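Glutamine cyclotransferase (Xanthomonas campestris, PDB 3MBR) probably catalyses the cyclisation of N-terminal glutaminyl residues to pyroglutamate, using a five-bladed beta-propeller fold that holds a calcium ion at its centre. Local coordinates at residues V71-R76 and L110-S115; E156-E161 and I209-E214; H215-V220 and L228-L233. The protein carries 1 engineered substitution. All blocks are in the same frame, centred on the assembly; numbering follows the deposited sequence.

Interaction 1 (V71-R76 and L110-S115); sequences VAWRDR and LTSDDS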
loop_
_atom_site.group_PDB
_atom_site.type_symbol
_atom_site.label_atom_id
_atom_site.label_comp_id
_atom_site.label_asym_id
_atom_site.label_seq_id
_atom_site.Cartn_x
_atom_site.Cartn_y
_atom_site.Cartn_z
ATOM N N VAL A 71 -6.562 3.272 -2.961
ATOM C CA VAL A 71 -6.130 3.222 -4.343
ATOM C C VAL A 71 -6.878 4.246 -5.154
ATOM O O VAL A 71 -8.008 4.598 -4.779
ATOM C CB VAL A 71 -6.416 1.775 -4.905
ATOM C CG1 VAL A 71 -7.941 1.487 -4.887
ATOM C CG2 VAL A 71 -5.821 1.529 -6.232
ATOM N N ALA A 72 -6.327 4.747 -6.229
ATOM C CA ALA A 72 -7.087 5.588 -7.150
ATOM C C ALA A 72 -7.666 4.747 -8.279
ATOM O O ALA A 72 -6.960 3.806 -8.782
ATOM C CB ALA A 72 -6.099 6.619 -7.775
ATOM N N TRP A 73 -8.842 5.118 -8.722
ATOM C CA TRP A 73 -9.474 4.501 -9.909
ATOM C C TRP A 73 -10.191 5.579 -10.638
ATOM O O TRP A 73 -11.178 6.098 -10.125
ATOM C CB TRP A 73 -10.430 3.351 -9.540
ATOM C CG TRP A 73 -10.993 2.747 -10.811
ATOM C CD1 TRP A 73 -12.168 2.979 -11.372
ATOM C CD2 TRP A 73 -10.293 1.876 -11.685
ATOM N NE1 TRP A 73 -12.287 2.307 -12.519
ATOM C CE2 TRP A 73 -11.131 1.625 -12.764
ATOM C CE3 TRP A 73 -9.038 1.263 -11.629
ATOM C CZ2 TRP A 73 -10.787 0.763 -13.814
ATOM C CZ3 TRP A 73 -8.665 0.376 -12.718
ATOM C CH2 TRP A 73 -9.544 0.181 -13.787
ATOM N N ARG A 74 -9.669 6.002 -11.830
ATOM C CA ARG A 74 -10.303 7.068 -12.564
ATOM C C ARG A 74 -10.433 8.324 -11.685
ATOM O O ARG A 74 -9.402 8.823 -11.191
ATOM C CB ARG A 74 -11.665 6.620 -13.162
ATOM C CG ARG A 74 -11.390 5.448 -14.106
ATOM C CD ARG A 74 -12.503 5.090 -15.048
ATOM N NE ARG A 74 -12.083 3.869 -15.739
ATOM C CZ ARG A 74 -11.517 3.821 -16.949
ATOM N NH1 ARG A 74 -11.310 4.951 -17.651
ATOM N NH2 ARG A 74 -11.177 2.628 -17.464
ATOM N N ASP A 75 -11.658 8.787 -11.437
ATOM C CA ASP A 75 -11.897 10.033 -10.706
ATOM C C ASP A 75 -12.176 9.738 -9.225
ATOM O O ASP A 75 -12.591 10.659 -8.489
ATOM C CB ASP A 75 -13.136 10.775 -11.298
ATOM C CG ASP A 75 -14.455 9.922 -11.227
ATOM O OD1 ASP A 75 -15.554 10.540 -11.076
ATOM O OD2 ASP A 75 -14.451 8.649 -11.377
ATOM N N ARG A 76 -11.972 8.489 -8.813
ATOM C CA ARG A 76 -12.315 8.033 -7.458
ATOM C C ARG A 76 -11.111 7.612 -6.618
ATOM O O ARG A 76 -10.111 7.123 -7.155
ATOM C CB ARG A 76 -13.309 6.815 -7.509
ATOM C CG ARG A 76 -14.533 7.239 -8.321
ATOM C CD ARG A 76 -15.639 6.335 -8.424
ATOM N NE ARG A 76 -15.429 5.003 -8.964
ATOM C CZ ARG A 76 -15.433 4.644 -10.264
ATOM N NH1 ARG A 76 -15.479 5.521 -11.257
ATOM N NH2 ARG A 76 -15.332 3.361 -10.558
ATOM N N LEU A 110 -4.902 -2.115 -0.826
ATOM C CA LEU A 110 -5.473 -2.142 -2.176
ATOM C C LEU A 110 -4.455 -1.668 -3.154
ATOM O O LEU A 110 -3.659 -0.804 -2.789
ATOM C CB LEU A 110 -6.665 -1.123 -2.308
ATOM C CG LEU A 110 -7.961 -1.487 -1.695
ATOM C CD1 LEU A 110 -8.936 -0.301 -1.748
ATOM C CD2 LEU A 110 -8.590 -2.731 -2.443
ATOM N N THR A 111 -4.532 -2.117 -4.406
ATOM C CA THR A 111 -3.871 -1.420 -5.490
ATOM C C THR A 111 -4.699 -1.707 -6.749
ATOM O O THR A 111 -5.788 -2.272 -6.623
ATOM C CB THR A 111 -2.385 -1.797 -5.642
ATOM O OG1 THR A 111 -1.797 -0.923 -6.622
ATOM C CG2 THR A 111 -2.163 -3.257 -6.091
ATOM N N SER A 112 -4.217 -1.344 -7.930
ATOM C CA SER A 112 -4.963 -1.637 -9.170
ATOM C C SER A 112 -4.022 -1.744 -10.302
ATOM O O SER A 112 -2.924 -1.129 -10.302
ATOM C CB SER A 112 -5.963 -0.553 -9.382
ATOM O OG SER A 112 -5.347 0.670 -9.769
ATOM N N ASP A 113 -4.447 -2.496 -11.301
ATOM C CA ASP A 113 -3.745 -2.461 -12.628
ATOM C C ASP A 113 -4.654 -1.644 -13.547
ATOM O O ASP A 113 -5.327 -0.710 -13.064
ATOM C CB ASP A 113 -3.424 -3.852 -13.167
ATOM C CG ASP A 113 -4.627 -4.675 -13.461
ATOM O OD1 ASP A 113 -5.784 -4.183 -13.373
ATOM O OD2 ASP A 113 -4.441 -5.875 -13.761
ATOM N N ASP A 114 -4.629 -1.894 -14.859
ATOM C CA ASP A 114 -5.537 -1.027 -15.667
ATOM C C ASP A 114 -6.978 -1.498 -15.771
ATOM O O ASP A 114 -7.789 -0.849 -16.458
ATOM C CB ASP A 114 -4.982 -0.701 -17.059
ATOM C CG ASP A 114 -4.567 -1.897 -17.789
ATOM O OD1 ASP A 114 -3.932 -1.730 -18.891
ATOM O OD2 ASP A 114 -4.892 -3.015 -17.301
ATOM N N SER A 115 -7.334 -2.593 -15.118
ATOM C CA SER A 115 -8.678 -3.125 -15.260
ATOM C C SER A 115 -9.302 -3.490 -13.930
ATOM O O SER A 115 -10.529 -3.456 -13.809
ATOM C CB SER A 115 -8.634 -4.423 -16.083
ATOM O OG SER A 115 -8.156 -4.119 -17.387
HETATM O O HOH W 1 -4.521 2.845 -9.142
HETATM O O HOH W 2 -10.694 -0.664 -17.777
#
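Val-71 reaches Leu-110, Thr-111 and Ser-112 across the seam between two successive blades of the five-bladed beta-propeller, each segment lying on the innermost strand of its blade. Strands 71-73 and 110-112 run in broadly the same direction, 36° apart, with a closest axis approach of 6.4 Å. They share no direct backbone bond. A small branched residue suits the place of Val-71, because its two methyls serve different partners. CG2, anti to the backbone N, packs 3.5 Å from Thr-111 C, while CG1 meets Leu-110 CD1 at 3.7 Å, the two side chains crossing at about a right angle. Ser-112 is small enough to let the valine in, its CB lying 3.8 Å from Val-71 CG2. A water donates to Ala-72 O and also lies near Ser-112 OG, but so close to the hydroxyl that this bridge is doubtful.

Further out Trp-73 spans the widening seam. CG, anti to the backbone N (chi1 -178°), carries the indole away from that N; its benzo edge meets the 110-115 segment. CZ3 is 3.5 Å from Asp-113 O and CH2 is 3.4 Å from Asp-114 O, both oxygens near the ring plane, where the C-H edge is slightly positive. An Asx turn shapes that loop, Asp-113 OD1 accepting from Ser-115 N at 2.8 Å; OD2 bonds to Tyr-118 OH.

In the next strand of each blade, Ile-78 touches Val-71, Trp-73 and Leu-110, and Leu-117 touches Trp-73 and Ser-112. On the far side of strand 109-112, Thr-111 OG1 bonds to Trp-157 N of strand 152-158.

Interaction 2 (E156-E161 and I209-E214); sequences EWVNGE and IAFDAE. With CA (calcium ion), chain B.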
loop_
_atom_site.group_PDB
_atom_site.type_symbol
_atom_site.label_atom_id
_atom_site.label_comp_id
_atom_site.label_asym_id
_atom_site.label_seq_id
_atom_site.Cartn_x
_atom_site.Cartn_y
_atom_site.Cartn_z
ATOM N N GLU A 156 1.250 -2.574 -4.139
ATOM C CA GLU A 156 1.369 -1.574 -5.183
ATOM C C GLU A 156 1.600 -2.335 -6.492
ATOM O O GLU A 156 2.490 -3.215 -6.556
ATOM C CB GLU A 156 2.552 -0.656 -4.902
ATOM C CG GLU A 156 2.640 0.521 -5.906
ATOM C CD GLU A 156 1.463 1.472 -5.848
ATOM O OE1 GLU A 156 1.490 2.395 -6.699
ATOM O OE2 GLU A 156 0.591 1.388 -4.945
ATOM N N TRP A 157 0.900 -1.974 -7.544
ATOM C CA TRP A 157 1.091 -2.554 -8.852
ATOM C C TRP A 157 2.211 -1.873 -9.567
ATOM O O TRP A 157 2.178 -0.628 -9.692
ATOM C CB TRP A 157 -0.186 -2.403 -9.700
ATOM C CG TRP A 157 -0.151 -3.252 -10.919
ATOM C CD1 TRP A 157 0.264 -2.880 -12.160
ATOM C CD2 TRP A 157 -0.517 -4.615 -10.988
ATOM N NE1 TRP A 157 0.148 -3.967 -13.053
ATOM C CE2 TRP A 157 -0.321 -5.036 -12.348
ATOM C CE3 TRP A 157 -1.014 -5.526 -10.065
ATOM C CZ2 TRP A 157 -0.669 -6.313 -12.796
ATOM C CZ3 TRP A 157 -1.346 -6.851 -10.538
ATOM C CH2 TRP A 157 -1.153 -7.192 -11.874
ATOM N N VAL A 158 3.221 -2.614 -10.040
ATOM C CA VAL A 158 4.412 -1.966 -10.691
ATOM C C VAL A 158 4.765 -2.803 -11.895
ATOM O O VAL A 158 5.188 -3.943 -11.762
ATOM C CB VAL A 158 5.587 -1.960 -9.706
ATOM C CG1 VAL A 158 6.810 -1.286 -10.359
ATOM C CG2 VAL A 158 5.258 -1.208 -8.412
ATOM N N ASN A 159 4.587 -2.216 -13.071
ATOM C CA ASN A 159 5.041 -2.893 -14.349
ATOM C C ASN A 159 4.605 -4.357 -14.452
ATOM O O ASN A 159 5.426 -5.255 -14.710
ATOM C CB ASN A 159 6.569 -2.843 -14.444
ATOM C CG ASN A 159 7.121 -1.413 -14.502
ATOM O OD1 ASN A 159 8.197 -1.139 -13.935
ATOM N ND2 ASN A 159 6.366 -0.483 -15.106
ATOM N N GLY A 160 3.338 -4.624 -14.239
ATOM C CA GLY A 160 2.797 -5.927 -14.459
ATOM C C GLY A 160 2.984 -6.882 -13.352
ATOM O O GLY A 160 2.679 -8.067 -13.526
ATOM N N GLU A 161 3.525 -6.403 -12.225
ATOM C CA GLU A 161 3.746 -7.277 -11.084
ATOM C C GLU A 161 3.105 -6.638 -9.874
ATOM O O GLU A 161 2.870 -5.417 -9.843
ATOM C CB GLU A 161 5.238 -7.429 -10.795
ATOM C CG GLU A 161 5.877 -8.281 -11.875
ATOM C CD GLU A 161 7.360 -8.481 -11.718
ATOM O OE1 GLU A 161 7.811 -9.598 -11.864
ATOM O OE2 GLU A 161 8.075 -7.507 -11.477
ATOM N N ILE A 209 3.660 1.959 -0.192
ATOM C CA ILE A 209 4.467 1.707 -1.378
ATOM C C ILE A 209 3.730 2.400 -2.519
ATOM O O ILE A 209 2.559 2.030 -2.767
ATOM C CB ILE A 209 4.636 0.198 -1.694
ATOM C CG1 ILE A 209 5.261 -0.531 -0.482
ATOM C CG2 ILE A 209 5.500 0.096 -2.948
ATOM C CD1 ILE A 209 5.137 -2.059 -0.614
ATOM N N ALA A 210 4.343 3.356 -3.192
ATOM C CA ALA A 210 3.649 4.084 -4.244
ATOM C C ALA A 210 4.497 4.134 -5.544
ATOM O O ALA A 210 5.668 4.476 -5.460
ATOM C CB ALA A 210 3.295 5.502 -3.825
ATOM N N PHE A 211 3.920 3.895 -6.682
ATOM C CA PHE A 211 4.653 3.908 -7.908
ATOM C C PHE A 211 4.136 5.021 -8.822
ATOM O O PHE A 211 2.894 5.170 -9.045
ATOM C CB PHE A 211 4.485 2.546 -8.602
ATOM C CG PHE A 211 5.281 2.441 -9.843
ATOM C CD1 PHE A 211 6.653 2.608 -9.832
ATOM C CD2 PHE A 211 4.653 2.134 -11.055
ATOM C CE1 PHE A 211 7.427 2.480 -10.999
ATOM C CE2 PHE A 211 5.439 1.949 -12.244
ATOM C CZ PHE A 211 6.790 2.153 -12.201
ATOM N N ASP A 212 5.061 5.863 -9.279
ATOM C CA ASP A 212 4.791 6.897 -10.293
ATOM C C ASP A 212 5.120 6.249 -11.626
ATOM O O ASP A 212 6.298 6.134 -11.964
ATOM C CB ASP A 212 5.725 8.073 -9.989
ATOM C CG ASP A 212 5.818 9.081 -11.131
ATOM O OD1 ASP A 212 6.618 10.038 -10.963
ATOM O OD2 ASP A 212 5.129 8.953 -12.166
ATOM N N ALA A 213 4.073 5.779 -12.361
ATOM C CA ALA A 213 4.402 5.078 -13.570
ATOM C C ALA A 213 4.894 5.976 -14.671
ATOM O O ALA A 213 5.659 5.503 -15.548
ATOM C CB ALA A 213 3.209 4.214 -14.066
ATOM N N GLU A 214 4.501 7.261 -14.633
ATOM C CA GLU A 214 4.936 8.135 -15.749
ATOM C C GLU A 214 6.470 8.310 -15.768
ATOM O O GLU A 214 7.119 8.413 -16.811
ATOM C CB GLU A 214 4.225 9.473 -15.591
ATOM C CG GLU A 214 4.642 10.500 -16.632
ATOM C CD GLU A 214 3.928 11.819 -16.515
ATOM O OE1 GLU A 214 4.290 12.738 -17.338
ATOM O OE2 GLU A 214 3.013 11.935 -15.646
HETATM CA CA CA B . 0.326 1.443 -2.522
HETATM O O HOH W 3 0.687 4.775 -7.318
HETATM O O HOH W 4 -2.077 1.435 -2.850
#
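Glu-156 and Ile-209 meet at a calcium ion, the tightest part of this contact. Glu-156 OE2 binds the metal at 2.4 Å and Ile-209 O binds it at 2.3 Å, which brings the two oxygens within 3.0 Å of each other; the shared cation probably offsets the repulsion expected of two oxygens this close. The other carboxylate oxygen, OE1, accepts the N-H of Phe-211 at 2.9 Å, approached from 51° above the carboxylate plane, and a water lies in donor range of OE1 and Phe-211 O. Glutamate suits the place: its chain bends at chi2 (64°), which sets CD beside Ile-209 O, and the two oxygens then take the metal and the backbone N-H separately. The aliphatic part packs as well, CB lying 3.6 Å from Ile-209 CG2.

Strands 156-158 and 209-212 are the innermost strands of adjacent propeller blades, and Leu-26 O, Glu-154 OE1, Leu-155 O and a water complete the calcium site, so several blades converge on one ion.

Away from the metal the packing turns apolar. Val-158 CG1 sits over the centre of the Phe-211 ring, a CH-pi contact at 3.7 Å and only 5° off the ring normal, while CG2 packs against Phe-211 CB. At the solvent end the contact thins: exposed Asn-159 turns its amide nearly perpendicular to the ring, with ND2 3.9 Å from Phe-211 CE2. Asn-159 and Gly-160 form the corner of a type I' turn, whose positive phi angles both residue types tolerate well.

Interaction 3 (H215-V220 and L228-L233); sequences HDRLFV and LYEIRL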
loop_
_atom_site.group_PDB
_atom_site.type_symbol
_atom_site.label_atom_id
_atom_site.label_comp_id
_atom_site.label_asym_id
_atom_site.label_seq_id
_atom_site.Cartn_x
_atom_site.Cartn_y
_atom_site.Cartn_z
ATOM N N HIS A 215 7.047 8.410 -14.576
ATOM C CA HIS A 215 8.474 8.665 -14.483
ATOM C C HIS A 215 9.262 7.499 -13.922
ATOM O O HIS A 215 10.458 7.640 -13.754
ATOM C CB HIS A 215 8.765 9.913 -13.638
ATOM C CG HIS A 215 8.003 11.115 -14.072
ATOM N ND1 HIS A 215 6.851 11.546 -13.430
ATOM C CD2 HIS A 215 8.213 11.993 -15.103
ATOM C CE1 HIS A 215 6.396 12.630 -14.044
ATOM N NE2 HIS A 215 7.191 12.916 -15.067
ATOM N N ASP A 216 8.578 6.354 -13.678
ATOM C CA ASP A 216 9.162 5.126 -13.143
ATOM C C ASP A 216 9.848 5.402 -11.825
ATOM O O ASP A 216 11.024 5.070 -11.676
ATOM C CB ASP A 216 10.146 4.523 -14.195
ATOM C CG ASP A 216 10.694 3.124 -13.791
ATOM O OD1 ASP A 216 10.128 2.416 -12.911
ATOM O OD2 ASP A 216 11.721 2.764 -14.407
ATOM N N ARG A 217 9.114 5.974 -10.880
ATOM C CA ARG A 217 9.678 6.218 -9.535
ATOM C C ARG A 217 8.907 5.388 -8.523
ATOM O O ARG A 217 7.654 5.507 -8.458
ATOM C CB ARG A 217 9.579 7.712 -9.166
ATOM C CG ARG A 217 10.284 8.639 -10.183
ATOM C CD ARG A 217 10.342 10.060 -9.691
ATOM N NE ARG A 217 9.017 10.640 -9.603
ATOM C CZ ARG A 217 8.750 11.811 -9.019
ATOM N NH1 ARG A 217 9.769 12.570 -8.516
ATOM N NH2 ARG A 217 7.517 12.257 -8.999
ATOM N N LEU A 218 9.627 4.713 -7.647
ATOM C CA LEU A 218 9.041 3.877 -6.611
ATOM C C LEU A 218 9.302 4.539 -5.268
ATOM O O LEU A 218 10.477 4.824 -4.953
ATOM C CB LEU A 218 9.670 2.488 -6.689
ATOM C CG LEU A 218 9.052 1.493 -5.695
ATOM C CD1 LEU A 218 7.594 1.301 -5.924
ATOM C CD2 LEU A 218 9.813 0.136 -5.833
ATOM N N PHE A 219 8.258 4.791 -4.448
ATOM C CA PHE A 219 8.432 5.440 -3.160
ATOM C C PHE A 219 7.973 4.502 -2.030
ATOM O O PHE A 219 6.964 3.797 -2.165
ATOM C CB PHE A 219 7.505 6.671 -3.110
ATOM C CG PHE A 219 7.812 7.691 -4.195
ATOM C CD1 PHE A 219 8.969 8.479 -4.160
ATOM C CD2 PHE A 219 6.926 7.841 -5.247
ATOM C CE1 PHE A 219 9.191 9.430 -5.157
ATOM C CE2 PHE A 219 7.169 8.759 -6.223
ATOM C CZ PHE A 219 8.297 9.542 -6.188
ATOM N N VAL A 220 8.672 4.568 -0.896
ATOM C CA VAL A 220 8.262 3.812 0.261
ATOM C C VAL A 220 8.290 4.677 1.533
ATOM O O VAL A 220 9.207 5.528 1.688
ATOM C CB VAL A 220 9.122 2.525 0.491
ATOM C CG1 VAL A 220 9.029 1.602 -0.687
ATOM C CG2 VAL A 220 10.559 2.821 0.715
ATOM N N LEU A 228 10.437 9.704 3.529
ATOM C CA LEU A 228 9.879 8.912 2.452
ATOM C C LEU A 228 11.022 8.710 1.462
ATOM O O LEU A 228 11.725 9.688 1.146
ATOM C CB LEU A 228 8.617 9.600 1.864
ATOM C CG LEU A 228 8.002 8.993 0.586
ATOM C CD1 LEU A 228 6.557 9.083 0.619
ATOM C CD2 LEU A 228 8.645 9.638 -0.618
ATOM N N TYR A 229 11.193 7.506 0.974
ATOM C CA TYR A 229 12.360 7.206 0.091
ATOM C C TYR A 229 11.931 6.885 -1.305
ATOM O O TYR A 229 11.009 6.117 -1.516
ATOM C CB TYR A 229 13.098 5.979 0.585
ATOM C CG TYR A 229 13.668 6.162 1.976
ATOM C CD1 TYR A 229 12.915 5.796 3.107
ATOM C CD2 TYR A 229 14.925 6.657 2.170
ATOM C CE1 TYR A 229 13.414 5.945 4.374
ATOM C CE2 TYR A 229 15.444 6.782 3.457
ATOM C CZ TYR A 229 14.654 6.485 4.562
ATOM O OH TYR A 229 15.190 6.581 5.820
ATOM N N GLU A 230 12.598 7.479 -2.290
ATOM C CA GLU A 230 12.497 7.000 -3.684
ATOM C C GLU A 230 13.615 5.985 -3.826
ATOM O O GLU A 230 14.767 6.286 -3.550
ATOM C CB GLU A 230 12.722 8.191 -4.662
ATOM C CG GLU A 230 12.655 7.772 -6.119
ATOM C CD GLU A 230 12.830 8.943 -7.065
ATOM O OE1 GLU A 230 13.063 8.665 -8.250
ATOM O OE2 GLU A 230 12.719 10.108 -6.618
ATOM N N ILE A 231 13.266 4.797 -4.287
ATOM C CA ILE A 231 14.243 3.699 -4.439
ATOM C C ILE A 231 14.195 3.156 -5.891
ATOM O O ILE A 231 13.147 3.169 -6.517
ATOM C CB ILE A 231 13.976 2.599 -3.433
ATOM C CG1 ILE A 231 12.658 1.929 -3.654
ATOM C CG2 ILE A 231 14.115 3.060 -1.968
ATOM C CD1 ILE A 231 12.501 0.652 -2.788
ATOM N N ARG A 232 15.366 2.738 -6.361
ATOM C CA ARG A 232 15.432 2.147 -7.679
ATOM C C ARG A 232 15.856 0.669 -7.510
ATOM O O ARG A 232 16.867 0.411 -6.864
ATOM C CB ARG A 232 16.434 2.935 -8.545
ATOM C CG ARG A 232 16.349 2.586 -10.093
ATOM C CD ARG A 232 15.303 3.563 -10.704
ATOM N NE ARG A 232 15.771 4.961 -10.778
ATOM C CZ ARG A 232 15.176 6.115 -10.303
ATOM N NH1 ARG A 232 13.907 6.247 -9.591
ATOM N NH2 ARG A 232 15.965 7.189 -10.620
ATOM N N LEU A 233 15.082 -0.293 -8.003
ATOM C CA LEU A 233 15.424 -1.712 -7.877
ATOM C C LEU A 233 16.547 -2.086 -8.844
ATOM O O LEU A 233 16.573 -1.601 -9.999
ATOM C CB LEU A 233 14.239 -2.590 -8.192
ATOM C CG LEU A 233 12.999 -2.292 -7.278
ATOM C CD1 LEU A 233 11.942 -3.363 -7.510
ATOM C CD2 LEU A 233 13.407 -2.255 -5.763
HETATM O O HOH W 5 12.314 4.177 -8.727
#
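Between Leu-218 and Ile-231 a water takes the place of a backbone bond: it accepts from Leu-218 N at 2.9 Å and donates to Ile-231 O at 2.6 Å. Arg-232 NH1 gives it a third bond, of 2.8 Å. The segments belong to the antiparallel beta hairpin of strands 217-222 and 227-233, in the propeller blade that the N-terminal strand 9-16 completes, the closure often called velcro. The water lies at the open end of the hairpin; at the start of strand 217-222 a G1 beta bulge sets Asp-216 and Arg-217 opposite Asp-212 of strand 206-212. Of the watered pair only Ile-231 N to Leu-218 O is a direct bond; further in, Val-220 and Tyr-229 exchange two.

On the face that carries Leu-218, Val-220, Tyr-229 and Ile-231, Leu-218 CD2 rests 4.0 Å from Ile-231 CG1. Ile-231 suits the place, its CD1 lying near both Leu-218 and Val-220. On the other face Glu-230 CG stands anti to the backbone N (chi1 179°) and the chain runs on extended alongside Phe-219, whose CD1 touches Leu-228 CD2 at 3.7 Å. The Phe-219 ring turns its edge to Arg-217, Phe-219 CZ sitting over the centre of the Arg-217 guanidinium.

Arg-217 meets Glu-230 through its methylenes, CD lying 3.4 Å from OE1, while its NE forms a salt bridge with Asp-212. Glu-230 OE2 bonds to Tyr-15 OH of strand 9-16. The remaining oxygen, Glu-230 OE1, receives Arg-232 NH1 on its anti lone pair at 2.9 Å, only 10° out of the guanidinium plane.

How the interactions relate
From the N terminus the three contacts follow one another in series, without nesting or crossing. Interaction 1 closes a loop over 33 intervening residues, joining the blade that starts with strand 67-73 to the next; interaction 2 does so over 47, joining strand 152-158 to the last blade; interaction 3 spans only seven and closes the hairpin within that blade. Interactions 1 and 2 touch where residues 111-113 meet Trp-157, so four inner strands adjoin in succession. Interaction 2 passes into interaction 3 because strands 206-212 and 217-222 are neighbours in one sheet. Interactions 1 and 3 do not touch; their nearest atoms are about 10 Å apart.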